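Local atomic coordinates of shikimate kinase (Aquifex aeolicus, PDB entry 2PT5), a protein that probably catalyses the magnesium-dependent transfer of a phosphate group from ATP to the 3-hydroxyl of shikimate, a step on the way to chorismate. Residues E59-V62 with L63-S67; G81-E84 with E85-N88; E132-K135 with I136-A140. All blocks are in the same frame, centred on the assembly; numbering follows the deposited sequence.

How the interactions relate
The three contacts are local i to i+3 and i to i+4 pairings that follow one another along the chain, and interaction 2 touches both of the others. Interaction 1, late in helix 52-66, rests on interaction 2, at the start of helix 84-91: Phe60 CZ lies 3.6 Å from Ala86 CA. Interaction 2 in turn packs on interaction 3, the last part of helix 127-137, with Gly81 C 3.6 Å from Tyr137 CE1. Interactions 1 and 3 do not touch, their nearest atoms being about 7 Å apart. Interaction 3 holds Arg133, which probably binds shikimate; Glu59 lies near Asp32 and Arg56, and Gly81 comes three residues after Gly78, all three likewise predicted to bind it.

Interaction 1: residues E59-V62 with L63-S67; sequences EFEV and LKDLS
The ring of Phe60 carries the end of Lys64 over one face, while CD2 of Leu63 approaches the ring obliquely at CD1, 3.9 Å away. These are i to i+4 and i to i+3 contacts near the C-terminal end of helix 52-66, one of the helices around the parallel sheet of this P-loop kinase. Lys64 NZ stands 4.1 Å from the centroid of the Phe60 ring and only 3° off its normal, an almost centred cation-pi interaction, and CE adds a CH-pi contact to the same face. A bend at the last torsion of the lysine (chi4 67°) turns the ammonium group back over the ring. Phe60 also packs on Glu85 and Ala86 of helix 84-91.

Another side of the helix is apolar. Val62 and Leu66 run side by side in the same direction, CG1 of Val62 being 3.8 Å from CD1 of Leu66. Val62 faces helix 31-39, whereas Leu63 and Leu66 lie against Ile74 of strand 72-75, so these side chains join the helix to both.

Glu61 and Asp65 bring two like charges together, with OE1 of Glu61 4.0 Å from OD1 of Asp65 and the carboxylate planes turned 74° apart. Arg38 probably eases this repulsion: it forms a salt bridge with Glu61 and a long, weak ion pair with Asp65.

Four successive backbone bonds, from the amides of Leu63 to Leu66 back to the carbonyls of Glu59 to Val62, hold the turns in place. The next acceptor along is Leu63 O, which accepts twice from Ser67: the amide N donates at 3.0 Å, and OG, lying above the carbonyl plane, donates to that same Leu63 O at 2.8 Å.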
ATOM      1  N   GLU A  59     -11.460   3.152   4.984  1.00 47.13           N
ATOM      2  CA  GLU A  59     -10.364   3.179   4.028  1.00 47.97           C
ATOM      3  C   GLU A  59     -10.797   2.598   2.680  1.00 47.48           C
ATOM      4  O   GLU A  59     -10.304   3.012   1.629  1.00 39.98           O
ATOM      5  CB  GLU A  59      -9.131   2.445   4.584  1.00 47.89           C
ATOM      6  CG  GLU A  59      -9.275   0.944   4.753  1.00 54.91           C
ATOM      7  CD  GLU A  59      -8.063   0.317   5.437  1.00 61.13           C
ATOM      8  OE1 GLU A  59      -8.028  -0.928   5.553  1.00 63.11           O
ATOM      9  OE2 GLU A  59      -7.149   1.065   5.862  1.00 55.17           O
ATOM     10  N   PHE A  60     -11.730   1.652   2.698  1.00 47.23           N
ATOM     11  CA  PHE A  60     -12.185   1.095   1.434  1.00 47.43           C
ATOM     12  C   PHE A  60     -13.030   2.160   0.728  1.00 47.88           C
ATOM     13  O   PHE A  60     -12.940   2.335  -0.488  1.00 46.17           O
ATOM     14  CB  PHE A  60     -12.996  -0.180   1.654  1.00 47.90           C
ATOM     15  CG  PHE A  60     -13.200  -0.986   0.402  1.00 45.66           C
ATOM     16  CD1 PHE A  60     -12.592  -0.611  -0.795  1.00 44.71           C
ATOM     17  CD2 PHE A  60     -14.001  -2.119   0.415  1.00 50.05           C
ATOM     18  CE1 PHE A  60     -12.780  -1.345  -1.955  1.00 37.52           C
ATOM     19  CE2 PHE A  60     -14.195  -2.863  -0.745  1.00 48.05           C
ATOM     20  CZ  PHE A  60     -13.582  -2.471  -1.932  1.00 46.59           C
ATOM     21  N   GLU A  61     -13.838   2.883   1.499  1.00 48.58           N
ATOM     22  CA  GLU A  61     -14.667   3.948   0.943  1.00 50.05           C
ATOM     23  C   GLU A  61     -13.759   4.994   0.314  1.00 47.01           C
ATOM     24  O   GLU A  61     -13.996   5.455  -0.807  1.00 43.85           O
ATOM     25  CB  GLU A  61     -15.501   4.619   2.038  1.00 59.77           C
ATOM     26  CG  GLU A  61     -16.141   5.936   1.590  1.00 74.07           C
ATOM     27  CD  GLU A  61     -16.768   6.730   2.730  1.00 81.90           C
ATOM     28  OE1 GLU A  61     -17.183   7.884   2.486  1.00 83.86           O
ATOM     29  OE2 GLU A  61     -16.849   6.204   3.863  1.00 86.81           O
ATOM     30  N   VAL A  62     -12.718   5.366   1.053  1.00 41.28           N
ATOM     31  CA  VAL A  62     -11.771   6.362   0.584  1.00 39.49           C
ATOM     32  C   VAL A  62     -11.087   5.888  -0.693  1.00 39.02           C
ATOM     33  O   VAL A  62     -10.820   6.684  -1.597  1.00 35.06           O
ATOM     34  CB  VAL A  62     -10.706   6.664   1.664  1.00 38.06           C
ATOM     35  CG1 VAL A  62      -9.673   7.622   1.124  1.00 29.79           C
ATOM     36  CG2 VAL A  62     -11.378   7.254   2.901  1.00 43.20           C
ATOM     37  N   LEU A  63     -10.807   4.590  -0.762  1.00 36.39           N
ATOM     38  CA  LEU A  63     -10.157   4.025  -1.931  1.00 37.40           C
ATOM     39  C   LEU A  63     -11.036   4.239  -3.149  1.00 40.10           C
ATOM     40  O   LEU A  63     -10.566   4.714  -4.188  1.00 39.33           O
ATOM     41  CB  LEU A  63      -9.910   2.528  -1.741  1.00 34.49           C
ATOM     42  CG  LEU A  63      -9.347   1.799  -2.958  1.00 36.42           C
ATOM     43  CD1 LEU A  63      -7.972   2.369  -3.306  1.00 37.38           C
ATOM     44  CD2 LEU A  63      -9.254   0.293  -2.659  1.00 41.59           C
ATOM     45  N   LYS A  64     -12.313   3.884  -3.021  1.00 39.83           N
ATOM     46  CA  LYS A  64     -13.254   4.043  -4.122  1.00 42.76           C
ATOM     47  C   LYS A  64     -13.382   5.503  -4.559  1.00 38.74           C
ATOM     48  O   LYS A  64     -13.312   5.801  -5.749  1.00 39.97           O
ATOM     49  CB  LYS A  64     -14.635   3.501  -3.745  1.00 43.97           C
ATOM     50  CG  LYS A  64     -14.680   2.018  -3.426  1.00 45.09           C
ATOM     51  CD  LYS A  64     -16.050   1.457  -3.785  1.00 51.52           C
ATOM     52  CE  LYS A  64     -16.424   0.251  -2.935  1.00 56.82           C
ATOM     53  NZ  LYS A  64     -16.636   0.635  -1.508  1.00 59.26           N
ATOM     54  N   ASP A  65     -13.561   6.407  -3.601  1.00 37.83           N
ATOM     55  CA  ASP A  65     -13.685   7.833  -3.912  1.00 38.96           C
ATOM     56  C   ASP A  65     -12.464   8.347  -4.692  1.00 39.08           C
ATOM     57  O   ASP A  65     -12.595   9.082  -5.677  1.00 37.88           O
ATOM     58  CB  ASP A  65     -13.863   8.641  -2.620  1.00 46.55           C
ATOM     59  CG  ASP A  65     -15.195   8.365  -1.934  1.00 52.74           C
ATOM     60  OD1 ASP A  65     -15.486   9.021  -0.909  1.00 54.42           O
ATOM     61  OD2 ASP A  65     -15.953   7.494  -2.419  1.00 54.89           O
ATOM     62  N   LEU A  66     -11.276   7.962  -4.240  1.00 37.88           N
ATOM     63  CA  LEU A  66     -10.028   8.351  -4.899  1.00 37.86           C
ATOM     64  C   LEU A  66      -9.973   7.771  -6.320  1.00 36.94           C
ATOM     65  O   LEU A  66      -9.414   8.382  -7.240  1.00 36.92           O
ATOM     66  CB  LEU A  66      -8.829   7.838  -4.084  1.00 28.83           C
ATOM     67  CG  LEU A  66      -8.190   8.712  -2.989  1.00 35.90           C
ATOM     68  CD1 LEU A  66      -9.229   9.429  -2.153  1.00 35.74           C
ATOM     69  CD2 LEU A  66      -7.316   7.827  -2.107  1.00 31.61           C
ATOM     70  N   SER A  67     -10.559   6.587  -6.484  1.00 39.50           N
ATOM     71  CA  SER A  67     -10.581   5.890  -7.767  1.00 41.74           C
ATOM     72  C   SER A  67     -11.548   6.484  -8.788  1.00 42.90           C
ATOM     73  O   SER A  67     -11.697   5.946  -9.885  1.00 40.24           O
ATOM     74  CB  SER A  67     -10.916   4.416  -7.555  1.00 41.39           C
ATOM     75  OG  SER A  67      -9.936   3.795  -6.744  1.00 44.96           O
TER

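Interaction 2: residues G81-E84 with E85-N88; sequences GANE and EALN
Asn83 is the N-cap of helix 84-91, its side-chain OD1 accepting from Ala86 N at 3.0 Å. The bond is nearly straight at the hydrogen (173°), but the amide nitrogen stands above the plane of the carboxamide and not on a lone pair. With CG turned away from its own backbone N (chi1 -176°), the carboxamide folds over the first turn, where OD1 also comes within 3.3 Å of Glu85 CB and CB of Asn83 touches the Ala86 methyl. The backbone of Asn83 contributes as well: its carbonyl O takes Leu87 N at 2.7 Å. An alanine here would probably leave the Ala86 amide without its side-chain acceptor and the first turn less firmly held. One residue on, Glu84 O accepts from Asn88 N at 2.8 Å, and the Asn88 side chain curls back beside that carbonyl. Leu87 directs its CB toward the cap, 3.4 Å from Asn83 O. The capped turn lies between two helices: Ala86 packs on Leu63 of helix 52-66, while Glu84 and Leu87 meet Ile136 of helix 127-137.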
ATOM      1  N   GLY A  81      -4.319  -3.365   1.259  1.00 33.72           N
ATOM      2  CA  GLY A  81      -3.723  -4.098   0.155  1.00 33.76           C
ATOM      3  C   GLY A  81      -3.848  -5.603   0.323  1.00 33.82           C
ATOM      4  O   GLY A  81      -3.729  -6.360  -0.637  1.00 28.28           O
ATOM      5  N   ALA A  82      -4.079  -6.044   1.554  1.00 37.69           N
ATOM      6  CA  ALA A  82      -4.220  -7.467   1.836  1.00 39.47           C
ATOM      7  C   ALA A  82      -5.702  -7.855   1.828  1.00 42.34           C
ATOM      8  O   ALA A  82      -6.054  -9.005   2.095  1.00 42.25           O
ATOM      9  CB  ALA A  82      -3.586  -7.799   3.198  1.00 33.55           C
ATOM     10  N   ASN A  83      -6.558  -6.879   1.521  1.00 42.63           N
ATOM     11  CA  ASN A  83      -8.012  -7.082   1.459  1.00 42.53           C
ATOM     12  C   ASN A  83      -8.372  -7.485   0.024  1.00 43.71           C
ATOM     13  O   ASN A  83      -8.412  -6.645  -0.875  1.00 42.45           O
ATOM     14  CB  ASN A  83      -8.725  -5.777   1.837  1.00 39.02           C
ATOM     15  CG  ASN A  83     -10.238  -5.916   1.888  1.00 42.03           C
ATOM     16  OD1 ASN A  83     -10.853  -6.477   0.988  1.00 41.92           O
ATOM     17  ND2 ASN A  83     -10.844  -5.385   2.944  1.00 42.96           N
ATOM     18  N   GLU A  84      -8.636  -8.769  -0.189  1.00 46.08           N
ATOM     19  CA  GLU A  84      -8.953  -9.262  -1.522  1.00 45.04           C
ATOM     20  C   GLU A  84     -10.114  -8.561  -2.221  1.00 46.93           C
ATOM     21  O   GLU A  84     -10.088  -8.373  -3.438  1.00 44.79           O
ATOM     22  CB  GLU A  84      -9.177 -10.774  -1.474  1.00 49.34           C
ATOM     23  CG  GLU A  84      -7.873 -11.537  -1.257  1.00 52.73           C
ATOM     24  CD  GLU A  84      -8.017 -13.025  -1.464  1.00 50.94           C
ATOM     25  OE1 GLU A  84      -8.321 -13.738  -0.484  1.00 40.09           O
ATOM     26  OE2 GLU A  84      -7.829 -13.475  -2.617  1.00 52.67           O
ATOM     27  N   GLU A  85     -11.128  -8.156  -1.472  1.00 43.35           N
ATOM     28  CA  GLU A  85     -12.233  -7.456  -2.105  1.00 47.82           C
ATOM     29  C   GLU A  85     -11.674  -6.153  -2.679  1.00 45.89           C
ATOM     30  O   GLU A  85     -11.834  -5.857  -3.865  1.00 43.27           O
ATOM     31  CB  GLU A  85     -13.331  -7.150  -1.088  1.00 52.47           C
ATOM     32  CG  GLU A  85     -14.661  -6.771  -1.719  1.00 61.83           C
ATOM     33  CD  GLU A  85     -15.770  -6.626  -0.694  1.00 68.94           C
ATOM     34  OE1 GLU A  85     -15.905  -5.533  -0.100  1.00 69.69           O
ATOM     35  OE2 GLU A  85     -16.503  -7.613  -0.472  1.00 74.16           O
ATOM     36  N   ALA A  86     -11.012  -5.378  -1.825  1.00 41.21           N
ATOM     37  CA  ALA A  86     -10.421  -4.115  -2.238  1.00 41.13           C
ATOM     38  C   ALA A  86      -9.420  -4.343  -3.364  1.00 39.04           C
ATOM     39  O   ALA A  86      -9.293  -3.516  -4.267  1.00 41.37           O
ATOM     40  CB  ALA A  86      -9.734  -3.443  -1.052  1.00 44.94           C
ATOM     41  N   LEU A  87      -8.714  -5.467  -3.318  1.00 37.65           N
ATOM     42  CA  LEU A  87      -7.731  -5.765  -4.351  1.00 39.00           C
ATOM     43  C   LEU A  87      -8.425  -6.041  -5.683  1.00 41.77           C
ATOM     44  O   LEU A  87      -7.967  -5.585  -6.732  1.00 36.45           O
ATOM     45  CB  LEU A  87      -6.858  -6.956  -3.933  1.00 36.69           C
ATOM     46  CG  LEU A  87      -5.643  -7.317  -4.803  1.00 38.96           C
ATOM     47  CD1 LEU A  87      -4.739  -6.101  -5.026  1.00 36.55           C
ATOM     48  CD2 LEU A  87      -4.867  -8.426  -4.118  1.00 40.54           C
ATOM     49  N   ASN A  88      -9.533  -6.782  -5.645  1.00 42.22           N
ATOM     50  CA  ASN A  88     -10.262  -7.078  -6.874  1.00 41.32           C
ATOM     51  C   ASN A  88     -10.885  -5.804  -7.424  1.00 39.80           C
ATOM     52  O   ASN A  88     -10.981  -5.626  -8.638  1.00 40.74           O
ATOM     53  CB  ASN A  88     -11.330  -8.140  -6.628  1.00 46.86           C
ATOM     54  CG  ASN A  88     -10.749  -9.534  -6.595  1.00 52.33           C
ATOM     55  OD1 ASN A  88     -10.018  -9.932  -7.506  1.00 56.92           O
ATOM     56  ND2 ASN A  88     -11.067 -10.289  -5.549  1.00 52.38           N
TER

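Interaction 3: residues E132-K135 with I136-A140; sequences ERRK and IYSKA
Matching first torsions (chi1 -72° in Arg133, -65° in Tyr137) send these two side chains the same way, side by side, one helical turn apart. CB of Arg133 lies 4.0 Å from Tyr137 CE2, and the extended arginine chain carries CD past the phenol oxygen. A water sits in the guanidinium plane at its edge, 2.6 Å from Arg133 NH1, and makes a weak bond to Tyr137 OH; the hydroxyl is also hydrogen-bonded to Gly78 O. Arg133 O lies over one face of the tyrosine ring, toward its rim, and accepts the Tyr137 amide at 2.9 Å and, weakly, that of Ile136. The next carbonyl, Arg134 O, is gripped twice by Ser138, whose N and OG each stand 2.9 Å away and arrive from opposite faces of its plane. At the exposed Lys135, NZ forms a salt bridge with Glu132 OE2 at 2.7 Å. A type I turn from Tyr137 to Ala140 leads toward strand 142-145. Since Arg133 and Gly78, the partner of Tyr137, are both predicted to bind shikimate, this part of the helix probably forms one wall of the shikimate site of the P-loop kinase fold.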
ATOM      1  N   GLU A 132       0.890 -14.412   5.463  1.00 28.45           N
ATOM      2  CA  GLU A 132      -0.452 -14.409   4.869  1.00 34.00           C
ATOM      3  C   GLU A 132      -0.783 -13.171   4.044  1.00 33.03           C
ATOM      4  O   GLU A 132      -1.370 -13.285   2.967  1.00 35.23           O
ATOM      5  CB  GLU A 132      -1.528 -14.615   5.949  1.00 34.82           C
ATOM      6  CG  GLU A 132      -1.495 -16.005   6.600  1.00 35.70           C
ATOM      7  CD  GLU A 132      -1.506 -17.127   5.576  1.00 35.09           C
ATOM      8  OE1 GLU A 132      -2.335 -17.081   4.639  1.00 39.94           O
ATOM      9  OE2 GLU A 132      -0.684 -18.059   5.705  1.00 41.32           O
ATOM     10  N   ARG A 133      -0.425 -11.990   4.535  1.00 28.99           N
ATOM     11  CA  ARG A 133      -0.698 -10.785   3.766  1.00 27.10           C
ATOM     12  C   ARG A 133       0.108 -10.836   2.464  1.00 30.92           C
ATOM     13  O   ARG A 133      -0.394 -10.460   1.406  1.00 31.95           O
ATOM     14  CB  ARG A 133      -0.346  -9.513   4.567  1.00 26.75           C
ATOM     15  CG  ARG A 133      -1.318  -9.195   5.715  1.00 28.49           C
ATOM     16  CD  ARG A 133      -1.090  -7.795   6.309  1.00 32.59           C
ATOM     17  NE  ARG A 133      -2.237  -7.358   7.108  1.00 29.90           N
ATOM     18  CZ  ARG A 133      -2.335  -6.180   7.723  1.00 30.38           C
ATOM     19  NH1 ARG A 133      -1.356  -5.292   7.647  1.00 26.94           N
ATOM     20  NH2 ARG A 133      -3.415  -5.887   8.417  1.00 31.78           N
ATOM     21  N   ARG A 134       1.350 -11.320   2.538  1.00 26.84           N
ATOM     22  CA  ARG A 134       2.199 -11.396   1.348  1.00 30.44           C
ATOM     23  C   ARG A 134       1.595 -12.284   0.247  1.00 29.65           C
ATOM     24  O   ARG A 134       1.830 -12.064  -0.944  1.00 30.64           O
ATOM     25  CB  ARG A 134       3.601 -11.906   1.725  1.00 32.59           C
ATOM     26  CG  ARG A 134       4.589 -11.880   0.570  1.00 31.95           C
ATOM     27  CD  ARG A 134       6.051 -11.936   1.037  1.00 35.67           C
ATOM     28  NE  ARG A 134       6.961 -11.843  -0.102  1.00 39.42           N
ATOM     29  CZ  ARG A 134       7.224 -12.841  -0.951  1.00 52.02           C
ATOM     30  NH1 ARG A 134       6.657 -14.035  -0.791  1.00 52.97           N
ATOM     31  NH2 ARG A 134       8.019 -12.636  -1.996  1.00 47.49           N
ATOM     32  N   LYS A 135       0.822 -13.287   0.647  1.00 29.71           N
ATOM     33  CA  LYS A 135       0.177 -14.189  -0.306  1.00 29.82           C
ATOM     34  C   LYS A 135      -0.866 -13.405  -1.103  1.00 29.90           C
ATOM     35  O   LYS A 135      -1.082 -13.655  -2.292  1.00 30.01           O
ATOM     36  CB  LYS A 135      -0.503 -15.352   0.433  1.00 27.81           C
ATOM     37  CG  LYS A 135       0.463 -16.403   0.961  1.00 34.78           C
ATOM     38  CD  LYS A 135      -0.251 -17.478   1.797  1.00 34.93           C
ATOM     39  CE  LYS A 135       0.755 -18.452   2.403  1.00 32.04           C
ATOM     40  NZ  LYS A 135       0.172 -19.321   3.480  1.00 36.98           N
ATOM     41  N   ILE A 136      -1.516 -12.458  -0.439  1.00 27.71           N
ATOM     42  CA  ILE A 136      -2.514 -11.641  -1.106  1.00 31.73           C
ATOM     43  C   ILE A 136      -1.779 -10.620  -1.988  1.00 34.69           C
ATOM     44  O   ILE A 136      -2.099 -10.462  -3.163  1.00 35.33           O
ATOM     45  CB  ILE A 136      -3.407 -10.907  -0.085  1.00 34.54           C
ATOM     46  CG1 ILE A 136      -4.053 -11.921   0.875  1.00 33.83           C
ATOM     47  CG2 ILE A 136      -4.469 -10.097  -0.816  1.00 30.95           C
ATOM     48  CD1 ILE A 136      -4.886 -12.998   0.187  1.00 31.07           C
ATOM     49  N   TYR A 137      -0.782  -9.942  -1.426  1.00 35.20           N
ATOM     50  CA  TYR A 137      -0.023  -8.960  -2.198  1.00 35.14           C
ATOM     51  C   TYR A 137       0.447  -9.564  -3.517  1.00 36.10           C
ATOM     52  O   TYR A 137       0.362  -8.924  -4.569  1.00 36.50           O
ATOM     53  CB  TYR A 137       1.210  -8.474  -1.426  1.00 28.21           C
ATOM     54  CG  TYR A 137       0.938  -7.691  -0.163  1.00 26.75           C
ATOM     55  CD1 TYR A 137      -0.185  -6.878  -0.044  1.00 25.98           C
ATOM     56  CD2 TYR A 137       1.829  -7.746   0.913  1.00 27.99           C
ATOM     57  CE1 TYR A 137      -0.422  -6.140   1.119  1.00 25.28           C
ATOM     58  CE2 TYR A 137       1.605  -7.015   2.077  1.00 28.93           C
ATOM     59  CZ  TYR A 137       0.477  -6.214   2.172  1.00 25.93           C
ATOM     60  OH  TYR A 137       0.226  -5.523   3.337  1.00 31.90           O
ATOM     61  N   SER A 138       0.933 -10.805  -3.454  1.00 36.66           N
ATOM     62  CA  SER A 138       1.449 -11.504  -4.634  1.00 37.04           C
ATOM     63  C   SER A 138       0.444 -11.662  -5.762  1.00 35.62           C
ATOM     64  O   SER A 138       0.813 -12.055  -6.861  1.00 34.53           O
ATOM     65  CB  SER A 138       1.986 -12.897  -4.255  1.00 41.42           C
ATOM     66  OG  SER A 138       3.122 -12.810  -3.406  1.00 38.79           O
ATOM     67  N   LYS A 139      -0.824 -11.365  -5.498  1.00 36.65           N
ATOM     68  CA  LYS A 139      -1.846 -11.486  -6.529  1.00 38.00           C
ATOM     69  C   LYS A 139      -1.870 -10.246  -7.424  1.00 39.37           C
ATOM     70  O   LYS A 139      -2.697 -10.135  -8.327  1.00 37.47           O
ATOM     71  CB  LYS A 139      -3.219 -11.701  -5.878  1.00 40.02           C
ATOM     72  CG  LYS A 139      -3.324 -13.011  -5.097  1.00 39.89           C
ATOM     73  CD  LYS A 139      -4.679 -13.170  -4.431  1.00 42.96           C
ATOM     74  CE  LYS A 139      -4.834 -14.562  -3.830  1.00 38.61           C
ATOM     75  NZ  LYS A 139      -4.735 -15.621  -4.874  1.00 41.39           N
ATOM     76  N   ALA A 140      -0.937  -9.331  -7.175  1.00 36.10           N
ATOM     77  CA  ALA A 140      -0.833  -8.082  -7.922  1.00 38.89           C
ATOM     78  C   ALA A 140      -0.466  -8.274  -9.394  1.00 40.94           C
ATOM     79  O   ALA A 140       0.242  -9.215  -9.749  1.00 42.79           O
ATOM     80  CB  ALA A 140       0.202  -7.173  -7.251  1.00 36.75           C
TER
HETATM   81  O   HOH W   1       0.991  -4.858   6.497  1.00 44.40           O